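Local coordinates for hypothetical conserved protein, GK0453 (Geobacillus kaustophilus, PDB 2YXY) that is of unknown function, a DUF1811-family protein that joins an antiparallel helical hairpin to a small antiparallel beta sheet, probably related to SH3-type folds, at residues A[19-23]-A[52-56]; A[26-30]-A[45-49]; A[57-62]-A[104-110]; A[62-68]-A[78-83]. All blocks are in the same frame, centred on the assembly; numbering follows the deposited sequence.

Contact 1: A[19-23]-A[52-56]; sequences LQQEI and AKAYM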
loop_
_atom_site.group_PDB
_atom_site.type_symbol
_atom_site.label_atom_id
_atom_site.label_comp_id
_atom_site.label_asym_id
_atom_site.label_seq_id
_atom_site.Cartn_x
_atom_site.Cartn_y
_atom_site.Cartn_z
ATOM N N LEU A 19 -10.547 -10.002 -2.463
ATOM C CA LEU A 19 -9.484 -9.187 -1.913
ATOM C C LEU A 19 -9.619 -9.153 -0.396
ATOM O O LEU A 19 -8.625 -9.317 0.301
ATOM C CB LEU A 19 -9.531 -7.767 -2.488
ATOM C CG LEU A 19 -9.029 -7.737 -3.940
ATOM C CD1 LEU A 19 -9.475 -6.422 -4.635
ATOM C CD2 LEU A 19 -7.483 -7.880 -3.944
ATOM N N GLN A 20 -10.847 -8.987 0.109
ATOM C CA GLN A 20 -11.073 -8.927 1.567
ATOM C C GLN A 20 -10.671 -10.215 2.281
ATOM O O GLN A 20 -10.109 -10.171 3.388
ATOM C CB GLN A 20 -12.541 -8.625 1.889
ATOM C CG GLN A 20 -12.963 -7.196 1.583
ATOM C CD GLN A 20 -12.523 -6.207 2.654
ATOM O OE1 GLN A 20 -11.352 -6.173 3.058
ATOM N NE2 GLN A 20 -13.462 -5.387 3.114
ATOM N N GLN A 21 -10.999 -11.351 1.660
ATOM C CA GLN A 21 -10.649 -12.659 2.198
ATOM C C GLN A 21 -9.119 -12.825 2.176
ATOM O O GLN A 21 -8.535 -13.378 3.103
ATOM C CB GLN A 21 -11.328 -13.777 1.374
ATOM C CG GLN A 21 -12.855 -13.642 1.422
ATOM C CD GLN A 21 -13.610 -14.609 0.532
ATOM O OE1 GLN A 21 -13.350 -14.710 -0.672
ATOM N NE2 GLN A 21 -14.576 -15.309 1.116
ATOM N N GLU A 22 -8.475 -12.383 1.097
ATOM C CA GLU A 22 -7.028 -12.480 1.036
ATOM C C GLU A 22 -6.454 -11.616 2.193
ATOM O O GLU A 22 -5.589 -12.048 2.944
ATOM C CB GLU A 22 -6.528 -11.976 -0.313
ATOM C CG GLU A 22 -5.009 -11.808 -0.386
ATOM C CD GLU A 22 -4.275 -13.126 -0.579
ATOM O OE1 GLU A 22 -3.034 -13.092 -0.798
ATOM O OE2 GLU A 22 -4.939 -14.185 -0.511
ATOM N N ILE A 23 -6.983 -10.412 2.362
ATOM C CA ILE A 23 -6.480 -9.540 3.416
ATOM C C ILE A 23 -6.653 -10.151 4.804
ATOM O O ILE A 23 -5.758 -10.027 5.651
ATOM C CB ILE A 23 -7.153 -8.159 3.347
ATOM C CG1 ILE A 23 -6.607 -7.409 2.123
ATOM C CG2 ILE A 23 -6.912 -7.372 4.654
ATOM C CD1 ILE A 23 -7.498 -6.269 1.630
ATOM N N ALA A 52 -3.168 -5.516 -1.710
ATOM C CA ALA A 52 -4.547 -5.929 -1.846
ATOM C C ALA A 52 -5.484 -4.742 -1.543
ATOM O O ALA A 52 -6.501 -4.571 -2.212
ATOM C CB ALA A 52 -4.849 -7.102 -0.920
ATOM N N LYS A 53 -5.148 -3.932 -0.539
ATOM C CA LYS A 53 -5.981 -2.774 -0.212
ATOM C C LYS A 53 -6.055 -1.768 -1.368
ATOM O O LYS A 53 -7.115 -1.219 -1.638
ATOM C CB LYS A 53 -5.456 -2.069 1.044
ATOM C CG LYS A 53 -5.779 -2.812 2.350
ATOM C CD LYS A 53 -5.211 -2.033 3.551
ATOM C CE LYS A 53 -5.635 -2.649 4.866
ATOM N NZ LYS A 53 -4.780 -2.083 5.973
ATOM N N ALA A 54 -4.937 -1.573 -2.060
ATOM C CA ALA A 54 -4.867 -0.642 -3.167
ATOM C C ALA A 54 -5.879 -0.948 -4.267
ATOM O O ALA A 54 -6.384 -0.032 -4.924
ATOM C CB ALA A 54 -3.466 -0.645 -3.757
ATOM N N TYR A 55 -6.141 -2.233 -4.482
ATOM C CA TYR A 55 -7.093 -2.648 -5.491
ATOM C C TYR A 55 -8.548 -2.442 -5.070
ATOM O O TYR A 55 -9.448 -2.777 -5.826
ATOM C CB TYR A 55 -6.857 -4.116 -5.871
ATOM C CG TYR A 55 -5.710 -4.248 -6.832
ATOM C CD1 TYR A 55 -4.437 -4.651 -6.395
ATOM C CD2 TYR A 55 -5.871 -3.896 -8.170
ATOM C CE1 TYR A 55 -3.351 -4.693 -7.279
ATOM C CE2 TYR A 55 -4.791 -3.931 -9.058
ATOM C CZ TYR A 55 -3.537 -4.329 -8.597
ATOM O OH TYR A 55 -2.478 -4.336 -9.460
ATOM N N MET A 56 -8.780 -1.924 -3.860
ATOM C CA MET A 56 -10.142 -1.626 -3.396
ATOM C C MET A 56 -10.304 -0.101 -3.330
ATOM O O MET A 56 -11.316 0.401 -2.854
ATOM C CB MET A 56 -10.427 -2.215 -2.006
ATOM C CG MET A 56 -10.315 -3.737 -1.934
ATOM S SD MET A 56 -11.060 -4.482 -0.474
ATOM C CE MET A 56 -10.225 -3.662 0.815
#

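Contact 2: A[26-30]-A[45-49]; sequences LTEKA and YERKI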
loop_
_atom_site.group_PDB
_atom_site.type_symbol
_atom_site.label_atom_id
_atom_site.label_comp_id
_atom_site.label_asym_id
_atom_site.label_seq_id
_atom_site.Cartn_x
_atom_site.Cartn_y
_atom_site.Cartn_z
ATOM N N LEU A 26 -3.958 -12.820 5.162
ATOM C CA LEU A 26 -2.645 -12.197 5.312
ATOM C C LEU A 26 -2.526 -11.566 6.707
ATOM O O LEU A 26 -1.467 -11.641 7.357
ATOM C CB LEU A 26 -2.453 -11.119 4.236
ATOM C CG LEU A 26 -2.364 -11.528 2.752
ATOM C CD1 LEU A 26 -2.478 -10.289 1.824
ATOM C CD2 LEU A 26 -1.045 -12.253 2.521
ATOM N N THR A 27 -3.623 -10.966 7.168
ATOM C CA THR A 27 -3.648 -10.314 8.474
ATOM C C THR A 27 -3.368 -11.314 9.597
ATOM O O THR A 27 -2.624 -11.006 10.528
ATOM C CB THR A 27 -4.996 -9.607 8.690
ATOM O OG1 THR A 27 -5.114 -8.554 7.728
ATOM C CG2 THR A 27 -5.120 -9.008 10.132
ATOM N N GLU A 28 -3.932 -12.515 9.498
ATOM C CA GLU A 28 -3.711 -13.532 10.521
ATOM C C GLU A 28 -2.249 -14.035 10.501
ATOM O O GLU A 28 -1.653 -14.273 11.547
ATOM C CB GLU A 28 -4.714 -14.689 10.343
ATOM C CG GLU A 28 -4.489 -15.866 11.310
ATOM C CD GLU A 28 -4.741 -15.511 12.782
ATOM O OE1 GLU A 28 -4.313 -16.303 13.653
ATOM O OE2 GLU A 28 -5.367 -14.466 13.077
ATOM N N LYS A 29 -1.667 -14.197 9.322
ATOM C CA LYS A 29 -0.273 -14.602 9.247
ATOM C C LYS A 29 0.618 -13.453 9.761
ATOM O O LYS A 29 1.608 -13.682 10.453
ATOM C CB LYS A 29 0.120 -14.922 7.802
ATOM C CG LYS A 29 -0.479 -16.204 7.244
ATOM C CD LYS A 29 -0.095 -16.314 5.776
ATOM C CE LYS A 29 -0.507 -17.663 5.188
ATOM N NZ LYS A 29 -0.023 -17.734 3.768
ATOM N N ALA A 30 0.287 -12.218 9.397
ATOM C CA ALA A 30 1.076 -11.078 9.867
ATOM C C ALA A 30 1.065 -11.062 11.403
ATOM O O ALA A 30 2.091 -10.809 12.036
ATOM C CB ALA A 30 0.493 -9.736 9.314
ATOM N N TYR A 45 4.246 -9.633 4.704
ATOM C CA TYR A 45 2.784 -9.738 4.741
ATOM C C TYR A 45 2.135 -8.356 4.695
ATOM O O TYR A 45 1.096 -8.181 4.058
ATOM C CB TYR A 45 2.290 -10.522 5.976
ATOM C CG TYR A 45 2.639 -12.003 5.965
ATOM C CD1 TYR A 45 3.335 -12.583 7.033
ATOM C CD2 TYR A 45 2.283 -12.825 4.876
ATOM C CE1 TYR A 45 3.673 -13.951 7.028
ATOM C CE2 TYR A 45 2.623 -14.191 4.849
ATOM C CZ TYR A 45 3.315 -14.741 5.932
ATOM O OH TYR A 45 3.653 -16.072 5.921
ATOM N N GLU A 46 2.756 -7.368 5.338
ATOM C CA GLU A 46 2.205 -6.013 5.329
ATOM C C GLU A 46 2.249 -5.410 3.923
ATOM O O GLU A 46 1.377 -4.637 3.569
ATOM C CB GLU A 46 2.952 -5.087 6.321
ATOM C CG GLU A 46 2.586 -5.311 7.798
ATOM C CD GLU A 46 1.074 -5.231 8.085
ATOM O OE1 GLU A 46 0.410 -4.264 7.654
ATOM O OE2 GLU A 46 0.541 -6.145 8.757
ATOM N N ARG A 47 3.277 -5.726 3.141
ATOM C CA ARG A 47 3.335 -5.226 1.761
ATOM C C ARG A 47 2.205 -5.827 0.938
ATOM O O ARG A 47 1.566 -5.132 0.147
ATOM C CB ARG A 47 4.645 -5.615 1.079
ATOM C CG ARG A 47 5.832 -4.775 1.462
ATOM C CD ARG A 47 7.069 -5.328 0.785
ATOM N NE ARG A 47 8.177 -4.388 0.807
ATOM C CZ ARG A 47 8.305 -3.375 -0.041
ATOM N NH1 ARG A 47 9.348 -2.556 0.049
ATOM N NH2 ARG A 47 7.399 -3.196 -0.992
ATOM N N LYS A 48 1.976 -7.131 1.098
ATOM C CA LYS A 48 0.915 -7.802 0.352
ATOM C C LYS A 48 -0.442 -7.234 0.719
ATOM O O LYS A 48 -1.317 -7.085 -0.140
ATOM C CB LYS A 48 0.929 -9.317 0.626
ATOM C CG LYS A 48 2.144 -10.000 -0.003
ATOM C CD LYS A 48 2.110 -11.520 0.192
ATOM C CE LYS A 48 3.297 -12.174 -0.502
ATOM N NZ LYS A 48 3.102 -13.652 -0.612
ATOM N N ILE A 49 -0.619 -6.928 2.005
ATOM C CA ILE A 49 -1.872 -6.352 2.494
ATOM C C ILE A 49 -2.075 -4.984 1.852
ATOM O O ILE A 49 -3.152 -4.678 1.373
ATOM C CB ILE A 49 -1.847 -6.219 4.063
ATOM C CG1 ILE A 49 -2.037 -7.614 4.691
ATOM C CG2 ILE A 49 -2.953 -5.250 4.558
ATOM C CD1 ILE A 49 -1.857 -7.645 6.256
HETATM O O HOH W 1 2.750 -17.529 3.485
#

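Contact 3: A[57-62]-A[104-110]; sequences LNPADF and ISLLRKP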
loop_
_atom_site.group_PDB
_atom_site.type_symbol
_atom_site.label_atom_id
_atom_site.label_comp_id
_atom_site.label_asym_id
_atom_site.label_seq_id
_atom_site.Cartn_x
_atom_site.Cartn_y
_atom_site.Cartn_z
ATOM N N LEU A 57 -9.299 0.629 -3.807
ATOM C CA LEU A 57 -9.365 2.091 -3.810
ATOM C C LEU A 57 -9.476 2.641 -5.229
ATOM O O LEU A 57 -9.308 1.915 -6.211
ATOM C CB LEU A 57 -8.138 2.702 -3.126
ATOM C CG LEU A 57 -7.964 2.363 -1.640
ATOM C CD1 LEU A 57 -6.711 3.059 -1.128
ATOM C CD2 LEU A 57 -9.189 2.813 -0.832
ATOM N N ASN A 58 -9.729 3.943 -5.326
ATOM C CA ASN A 58 -9.895 4.587 -6.625
ATOM C C ASN A 58 -8.698 5.475 -6.925
ATOM O O ASN A 58 -8.460 6.482 -6.249
ATOM C CB ASN A 58 -11.201 5.397 -6.618
ATOM C CG ASN A 58 -11.691 5.749 -8.011
ATOM O OD1 ASN A 58 -12.792 6.289 -8.167
ATOM N ND2 ASN A 58 -10.888 5.450 -9.031
ATOM N N PRO A 59 -7.915 5.100 -7.944
ATOM C CA PRO A 59 -6.723 5.827 -8.367
ATOM C C PRO A 59 -7.051 7.283 -8.713
ATOM O O PRO A 59 -6.198 8.164 -8.594
ATOM C CB PRO A 59 -6.256 5.036 -9.577
ATOM C CG PRO A 59 -6.729 3.642 -9.279
ATOM C CD PRO A 59 -8.110 3.892 -8.760
ATOM N N ALA A 60 -8.293 7.528 -9.126
ATOM C CA ALA A 60 -8.739 8.872 -9.499
ATOM C C ALA A 60 -8.724 9.849 -8.327
ATOM O O ALA A 60 -8.576 11.047 -8.536
ATOM C CB ALA A 60 -10.146 8.815 -10.110
ATOM N N ASP A 61 -8.890 9.345 -7.105
ATOM C CA ASP A 61 -8.878 10.198 -5.924
ATOM C C ASP A 61 -7.507 10.824 -5.692
ATOM O O ASP A 61 -7.354 11.714 -4.851
ATOM C CB ASP A 61 -9.257 9.397 -4.677
ATOM C CG ASP A 61 -10.624 8.777 -4.779
ATOM O OD1 ASP A 61 -11.065 8.153 -3.788
ATOM O OD2 ASP A 61 -11.253 8.914 -5.850
ATOM N N PHE A 62 -6.507 10.355 -6.427
ATOM C CA PHE A 62 -5.157 10.875 -6.259
ATOM C C PHE A 62 -4.723 11.655 -7.487
ATOM O O PHE A 62 -5.047 11.276 -8.613
ATOM C CB PHE A 62 -4.203 9.719 -5.929
ATOM C CG PHE A 62 -4.636 8.947 -4.718
ATOM C CD1 PHE A 62 -5.534 7.891 -4.838
ATOM C CD2 PHE A 62 -4.256 9.362 -3.443
ATOM C CE1 PHE A 62 -6.047 7.262 -3.715
ATOM C CE2 PHE A 62 -4.761 8.744 -2.318
ATOM C CZ PHE A 62 -5.667 7.689 -2.455
ATOM N N ILE A 104 -1.360 3.159 -3.766
ATOM C CA ILE A 104 -2.229 4.265 -3.351
ATOM C C ILE A 104 -2.836 4.058 -1.961
ATOM O O ILE A 104 -3.266 5.017 -1.300
ATOM C CB ILE A 104 -3.360 4.542 -4.406
ATOM C CG1 ILE A 104 -4.215 3.285 -4.671
ATOM C CG2 ILE A 104 -2.718 4.989 -5.712
ATOM C CD1 ILE A 104 -5.381 3.553 -5.665
ATOM N N SER A 105 -2.841 2.812 -1.496
ATOM C CA SER A 105 -3.373 2.517 -0.168
ATOM C C SER A 105 -2.476 3.112 0.941
ATOM O O SER A 105 -2.874 3.159 2.105
ATOM C CB SER A 105 -3.482 0.997 0.016
ATOM O OG SER A 105 -2.235 0.381 -0.282
ATOM N N LEU A 106 -1.264 3.546 0.590
ATOM C CA LEU A 106 -0.371 4.135 1.589
ATOM C C LEU A 106 -0.408 5.689 1.621
ATOM O O LEU A 106 0.421 6.304 2.280
ATOM C CB LEU A 106 1.075 3.623 1.377
ATOM C CG LEU A 106 1.259 2.086 1.550
ATOM C CD1 LEU A 106 2.729 1.721 1.509
ATOM C CD2 LEU A 106 0.673 1.618 2.893
ATOM N N LEU A 107 -1.370 6.298 0.920
ATOM C CA LEU A 107 -1.528 7.757 0.871
ATOM C C LEU A 107 -2.838 8.144 1.559
ATOM O O LEU A 107 -3.909 7.705 1.148
ATOM C CB LEU A 107 -1.564 8.247 -0.580
ATOM C CG LEU A 107 -0.389 7.851 -1.481
ATOM C CD1 LEU A 107 -0.654 8.360 -2.892
ATOM C CD2 LEU A 107 0.923 8.408 -0.932
ATOM N N ARG A 108 -2.762 8.946 2.615
ATOM C CA ARG A 108 -3.972 9.319 3.323
ATOM C C ARG A 108 -4.935 10.055 2.424
ATOM O O ARG A 108 -4.635 11.149 1.937
ATOM C CB ARG A 108 -3.638 10.134 4.568
ATOM C CG ARG A 108 -2.933 9.269 5.589
ATOM C CD ARG A 108 -2.855 9.872 6.973
ATOM N NE ARG A 108 -2.050 8.999 7.823
ATOM C CZ ARG A 108 -1.706 9.266 9.077
ATOM N NH1 ARG A 108 -2.099 10.396 9.651
ATOM N NH2 ARG A 108 -0.960 8.400 9.753
ATOM N N LYS A 109 -6.076 9.402 2.190
ATOM C CA LYS A 109 -7.157 9.889 1.338
ATOM C C LYS A 109 -7.372 11.381 1.571
ATOM O O LYS A 109 -7.323 11.847 2.710
ATOM C CB LYS A 109 -8.443 9.101 1.645
ATOM C CG LYS A 109 -9.614 9.331 0.697
ATOM C CD LYS A 109 -9.457 8.600 -0.640
ATOM C CE LYS A 109 -9.527 7.075 -0.489
ATOM N NZ LYS A 109 -8.241 6.450 -0.051
ATOM N N PRO A 110 -7.613 12.145 0.489
ATOM C CA PRO A 110 -7.841 13.596 0.498
ATOM C C PRO A 110 -8.048 14.254 1.867
ATOM O O PRO A 110 -9.213 14.548 2.217
ATOM C CB PRO A 110 -9.038 13.738 -0.427
ATOM C CG PRO A 110 -8.640 12.783 -1.543
ATOM C CD PRO A 110 -8.020 11.577 -0.814
#

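Contact 4: A[62-68]-A[78-83]; sequences FHPGEIY and FKVRYL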
loop_
_atom_site.group_PDB
_atom_site.type_symbol
_atom_site.label_atom_id
_atom_site.label_comp_id
_atom_site.label_asym_id
_atom_site.label_seq_id
_atom_site.Cartn_x
_atom_site.Cartn_y
_atom_site.Cartn_z
ATOM N N PHE A 62 -6.507 10.355 -6.427
ATOM C CA PHE A 62 -5.157 10.875 -6.259
ATOM C C PHE A 62 -4.723 11.655 -7.487
ATOM O O PHE A 62 -5.047 11.276 -8.613
ATOM C CB PHE A 62 -4.203 9.719 -5.929
ATOM C CG PHE A 62 -4.636 8.947 -4.718
ATOM C CD1 PHE A 62 -5.534 7.891 -4.838
ATOM C CD2 PHE A 62 -4.256 9.362 -3.443
ATOM C CE1 PHE A 62 -6.047 7.262 -3.715
ATOM C CE2 PHE A 62 -4.761 8.744 -2.318
ATOM C CZ PHE A 62 -5.667 7.689 -2.455
ATOM N N HIS A 63 -3.988 12.744 -7.263
ATOM C CA HIS A 63 -3.581 13.612 -8.365
ATOM C C HIS A 63 -2.107 14.011 -8.374
ATOM O O HIS A 63 -1.490 14.196 -7.329
ATOM C CB HIS A 63 -4.441 14.896 -8.354
ATOM C CG HIS A 63 -5.903 14.655 -8.125
ATOM N ND1 HIS A 63 -6.445 14.469 -6.864
ATOM C CD2 HIS A 63 -6.943 14.538 -8.983
ATOM C CE1 HIS A 63 -7.741 14.253 -6.966
ATOM N NE2 HIS A 63 -8.072 14.290 -8.249
ATOM N N PRO A 64 -1.529 14.156 -9.574
ATOM C CA PRO A 64 -0.129 14.545 -9.716
ATOM C C PRO A 64 0.036 15.941 -9.114
ATOM O O PRO A 64 -0.887 16.750 -9.157
ATOM C CB PRO A 64 0.081 14.549 -11.231
ATOM C CG PRO A 64 -0.991 13.603 -11.744
ATOM C CD PRO A 64 -2.160 13.949 -10.889
ATOM N N GLY A 65 1.210 16.222 -8.560
ATOM C CA GLY A 65 1.429 17.522 -7.969
ATOM C C GLY A 65 0.941 17.602 -6.541
ATOM O O GLY A 65 1.403 18.449 -5.779
ATOM N N GLU A 66 0.002 16.735 -6.176
ATOM C CA GLU A 66 -0.510 16.724 -4.812
ATOM C C GLU A 66 0.477 16.043 -3.854
ATOM O O GLU A 66 1.311 15.225 -4.264
ATOM C CB GLU A 66 -1.856 16.014 -4.762
ATOM C CG GLU A 66 -3.041 16.927 -4.522
ATOM C CD GLU A 66 -3.161 18.026 -5.561
ATOM O OE1 GLU A 66 -2.328 18.959 -5.549
ATOM O OE2 GLU A 66 -4.096 17.954 -6.391
ATOM N N ILE A 67 0.373 16.391 -2.578
ATOM C CA ILE A 67 1.243 15.860 -1.540
ATOM C C ILE A 67 0.345 15.187 -0.505
ATOM O O ILE A 67 -0.683 15.756 -0.099
ATOM C CB ILE A 67 2.025 17.006 -0.854
ATOM C CG1 ILE A 67 2.680 17.886 -1.921
ATOM C CG2 ILE A 67 3.086 16.441 0.094
ATOM C CD1 ILE A 67 3.111 19.243 -1.411
ATOM N N TYR A 68 0.709 13.980 -0.075
ATOM C CA TYR A 68 -0.131 13.301 0.910
ATOM C C TYR A 68 0.610 12.742 2.123
ATOM O O TYR A 68 1.790 12.423 2.046
ATOM C CB TYR A 68 -0.895 12.127 0.261
ATOM C CG TYR A 68 -1.635 12.461 -1.015
ATOM C CD1 TYR A 68 -0.958 12.581 -2.224
ATOM C CD2 TYR A 68 -3.004 12.688 -1.003
ATOM C CE1 TYR A 68 -1.625 12.920 -3.386
ATOM C CE2 TYR A 68 -3.688 13.029 -2.161
ATOM C CZ TYR A 68 -2.994 13.148 -3.351
ATOM O OH TYR A 68 -3.667 13.513 -4.499
ATOM N N PHE A 78 4.239 12.476 0.978
ATOM C CA PHE A 78 4.670 11.997 -0.328
ATOM C C PHE A 78 4.146 12.938 -1.403
ATOM O O PHE A 78 2.972 13.298 -1.418
ATOM C CB PHE A 78 4.114 10.574 -0.543
ATOM C CG PHE A 78 4.662 9.867 -1.747
ATOM C CD1 PHE A 78 3.877 9.700 -2.883
ATOM C CD2 PHE A 78 5.945 9.319 -1.728
ATOM C CE1 PHE A 78 4.342 8.984 -3.971
ATOM C CE2 PHE A 78 6.434 8.594 -2.821
ATOM C CZ PHE A 78 5.626 8.428 -3.952
ATOM N N LYS A 79 5.021 13.320 -2.316
ATOM C CA LYS A 79 4.638 14.220 -3.384
ATOM C C LYS A 79 4.444 13.384 -4.637
ATOM O O LYS A 79 5.383 12.779 -5.131
ATOM C CB LYS A 79 5.743 15.244 -3.604
ATOM C CG LYS A 79 5.237 16.579 -4.079
ATOM C CD LYS A 79 4.560 16.489 -5.410
ATOM C CE LYS A 79 4.248 17.894 -5.900
ATOM N NZ LYS A 79 5.457 18.764 -5.812
ATOM N N VAL A 80 3.225 13.361 -5.156
ATOM C CA VAL A 80 2.939 12.556 -6.331
ATOM C C VAL A 80 3.359 13.182 -7.662
ATOM O O VAL A 80 2.952 14.289 -8.004
ATOM C CB VAL A 80 1.446 12.238 -6.421
ATOM C CG1 VAL A 80 1.176 11.413 -7.673
ATOM C CG2 VAL A 80 0.985 11.524 -5.145
ATOM N N ARG A 81 4.176 12.459 -8.409
ATOM C CA ARG A 81 4.612 12.916 -9.707
ATOM C C ARG A 81 3.553 12.403 -10.671
ATOM O O ARG A 81 2.986 13.167 -11.449
ATOM C CB ARG A 81 5.991 12.335 -10.042
ATOM C CG ARG A 81 6.448 12.597 -11.476
ATOM C CD ARG A 81 7.725 11.818 -11.805
ATOM N NE ARG A 81 7.879 11.649 -13.248
ATOM C CZ ARG A 81 8.747 10.824 -13.827
ATOM N NH1 ARG A 81 9.562 10.076 -13.096
ATOM N NH2 ARG A 81 8.788 10.732 -15.147
ATOM N N TYR A 82 3.269 11.103 -10.619
ATOM C CA TYR A 82 2.242 10.559 -11.501
ATOM C C TYR A 82 1.705 9.211 -11.048
ATOM O O TYR A 82 2.379 8.466 -10.336
ATOM C CB TYR A 82 2.776 10.455 -12.927
ATOM C CG TYR A 82 3.725 9.315 -13.146
ATOM C CD1 TYR A 82 3.264 8.089 -13.623
ATOM C CD2 TYR A 82 5.083 9.454 -12.877
ATOM C CE1 TYR A 82 4.136 7.023 -13.831
ATOM C CE2 TYR A 82 5.964 8.398 -13.078
ATOM C CZ TYR A 82 5.481 7.184 -13.556
ATOM O OH TYR A 82 6.343 6.133 -13.761
ATOM N N LEU A 83 0.486 8.915 -11.480
ATOM C CA LEU A 83 -0.185 7.676 -11.149
ATOM C C LEU A 83 -0.155 6.663 -12.298
ATOM O O LEU A 83 -0.192 7.025 -13.478
ATOM C CB LEU A 83 -1.630 7.963 -10.764
ATOM C CG LEU A 83 -1.920 8.738 -9.475
ATOM C CD1 LEU A 83 -1.252 8.040 -8.305
ATOM C CD2 LEU A 83 -1.442 10.173 -9.596
#

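Contact 1: A[19-23]-A[52-56]
Leu19 and Ala52 bring the backbones closest, their CA atoms 5.9 Å apart, where residues 19-23 of helix 16-36 run past the last turn of helix 39-54 and the loop residues Tyr55 and Met56 that follow it. Leu19 splits its two methyls between different neighbours: CD1 rests 3.7 Å from Tyr55 CB, while CD2 lies over the small Ala52, 4.1 Å from its CB. One turn on, Ile23 presses its CG1 against the same methyl, with Ala52 CB 3.5 Å away, a close approach that the small side chain allows. The two helices form an antiparallel hairpin, and residues 19-23 fall in a stretch predicted to be coiled coil. Met56 comes from beyond the helix end and packs across Leu19, Gln20 and Ile23. Its chain is extended as far as SD and then bends (chi3 -57°), which carries CE to 3.9 Å from Ile23 CD1, tip to tip. Gln20 crosses the methionine at about a right angle, its OE1 3.6 Å from Met56 CE, a packing contact on the exposed side. Ile23 CD1 also meets the base of the Lys53 chain at CG. Leu19 also touches Met14, and the Tyr55 ring leads toward Tyr11, Ser12 and Val86.

Contact 2: A[26-30]-A[45-49]
Helices 26-30 and 45-49 run antiparallel, their axes 9.3 Å apart at closest and at 159° to each other. This is the middle of a helical hairpin, and its first helix lies within a predicted coiled coil. Leu26 fills the space between the helices: CB meets Ile49 CG1 at 3.6 Å, and CD1 lies against Lys48 CB, the two side chains crossing at about a right angle. Tyr45 reaches over the first helix, with Tyr45 CB 3.9 Å from Ala30 CB. Lys29 covers one face of the ring, CB standing 3.7 Å from the ring centroid and 13° off the normal in a CH-pi contact. Because the lysine chain is extended beyond CG, it runs on across the ring toward the phenol end, with CD 3.6 Å from Tyr45 CE2. Were Tyr45 an alanine, the aliphatic part of Lys29 would probably lose the ring it lies on and be free to swing into solvent. On the other flank, Ile49 CD1 packs beside Thr27, whose hydroxyl is bonded to the carbonyl O of Ile23. One water joins the polar ends: it accepts from Lys29 NZ at 2.8 Å and lies 3.0 Å from Tyr45 OH, in the plane of the ring.

Contact 3: A[57-62]-A[104-110]
Phe62 turns its CG anti to its own carbonyl carbon (chi1 -56°), swinging the ring toward residues 104-110, while Ile104 holds CG1 between its backbone N and carbonyl carbon (chi1 57°), which sends CD1 toward Leu57 and Pro59. Ile104 makes contact at two places. Its CB lies over one face of the Phe62 ring in a CH-pi contact, 4.3 Å from the centroid and well off the normal at 26°. Its CD1 touches Leu57 CB at 3.8 Å and Pro59 CG at 3.9 Å. Leu107 approaches the ring obliquely, its CB 3.7 Å from Phe62 CE2. Leu57 spreads along the other end of the contact, with CD1 against the backbone of Ser105. At the outer side Lys109, poorly ordered, folds back through bends at chi2, chi3 and chi4 to bring NZ near the ring edge. Lys109 NZ stays 5.0 Å from Asp61 OD1, too far for a salt bridge, so Asp61 meets mainly the aliphatic CD. With an alanine at Phe62, Ile104 and Leu107 would probably lose the ring they both pack against, opening a gap in this buried patch. The contact ties the linker between helix 39-54 and strand 67-70 to the tail after strand 100-103. Ile104 and Ser105 also lean on Ala54 of the helix, Ser105 OG bonding to the carbonyl O of Ala50, and Leu107 and Phe62 reach Phe78 and Leu83 of strand 76-84.

Contact 4: A[62-68]-A[78-83]
Gly65 N donates to Val80 O at 2.7 Å, a bond that fastens the turn before strand 67-70 to the neighbouring strand, with an N-H...O angle of 160°. The turn is type II, His63 to Glu66, and Gly65 at its third position has a positive phi of 85°, where a CB would jam against the preceding carbonyl. The ladder continues along the strand toward Phe78: Val80 N bonds to Glu66 O almost in line with that carbonyl, and Tyr68 and Phe78 form a hydrogen-bonded antiparallel pair, each N to the other's O at 2.7 Å. Between these bonds Ile67 and Lys79 are a non-hydrogen-bonded pair, and their side chains meet on one sheet face, Ile67 CG1 3.6 Å from Lys79 CG. On the other face Tyr68 presents its ring edge to Val80, CE1 lying 3.4 Å from Val80 CG2. With CG1 opposite the backbone N (chi1 179°), Val80 turns CG1 toward His63 and Pro64 and CG2 toward the tyrosine. The Tyr68 hydroxyl meanwhile accepts from His63 N at 2.9 Å, so the ring spans the turn and pins its start. Leu83 packs its two methyls against the start of the turn, CD1 4.1 Å from Phe62 CB and CD2 4.1 Å from Pro64 CD. This is the first beta hairpin of the four-stranded antiparallel sheet, with 67-70 as an outermost strand. Strand 76-84 is flanked on its far side by strand 87-92, where Arg81 and Tyr82 both pair with Trp89 in a classic beta bulge.

Overall arrangement
Contacts 1 and 2 join the same pair of helices, 16-36 and 39-54, at centres about 10 Å apart; contact 4 belongs to the sheet, its centre about 22 Å from that of contact 1 on the opposite side of the chain's centre. Contact 3 mediates between them: its Ser105 and Ile104 touch Lys53 and Ala54, and it shares Phe62 with contact 4. All four are partly buried, mixing buried apolar residues with exposed ones. Their chemistry differs, however: the helix contacts and contact 3 rest on side-chain packing, helped in contact 2 by a water, whereas backbone hydrogen bonds dominate in contact 4.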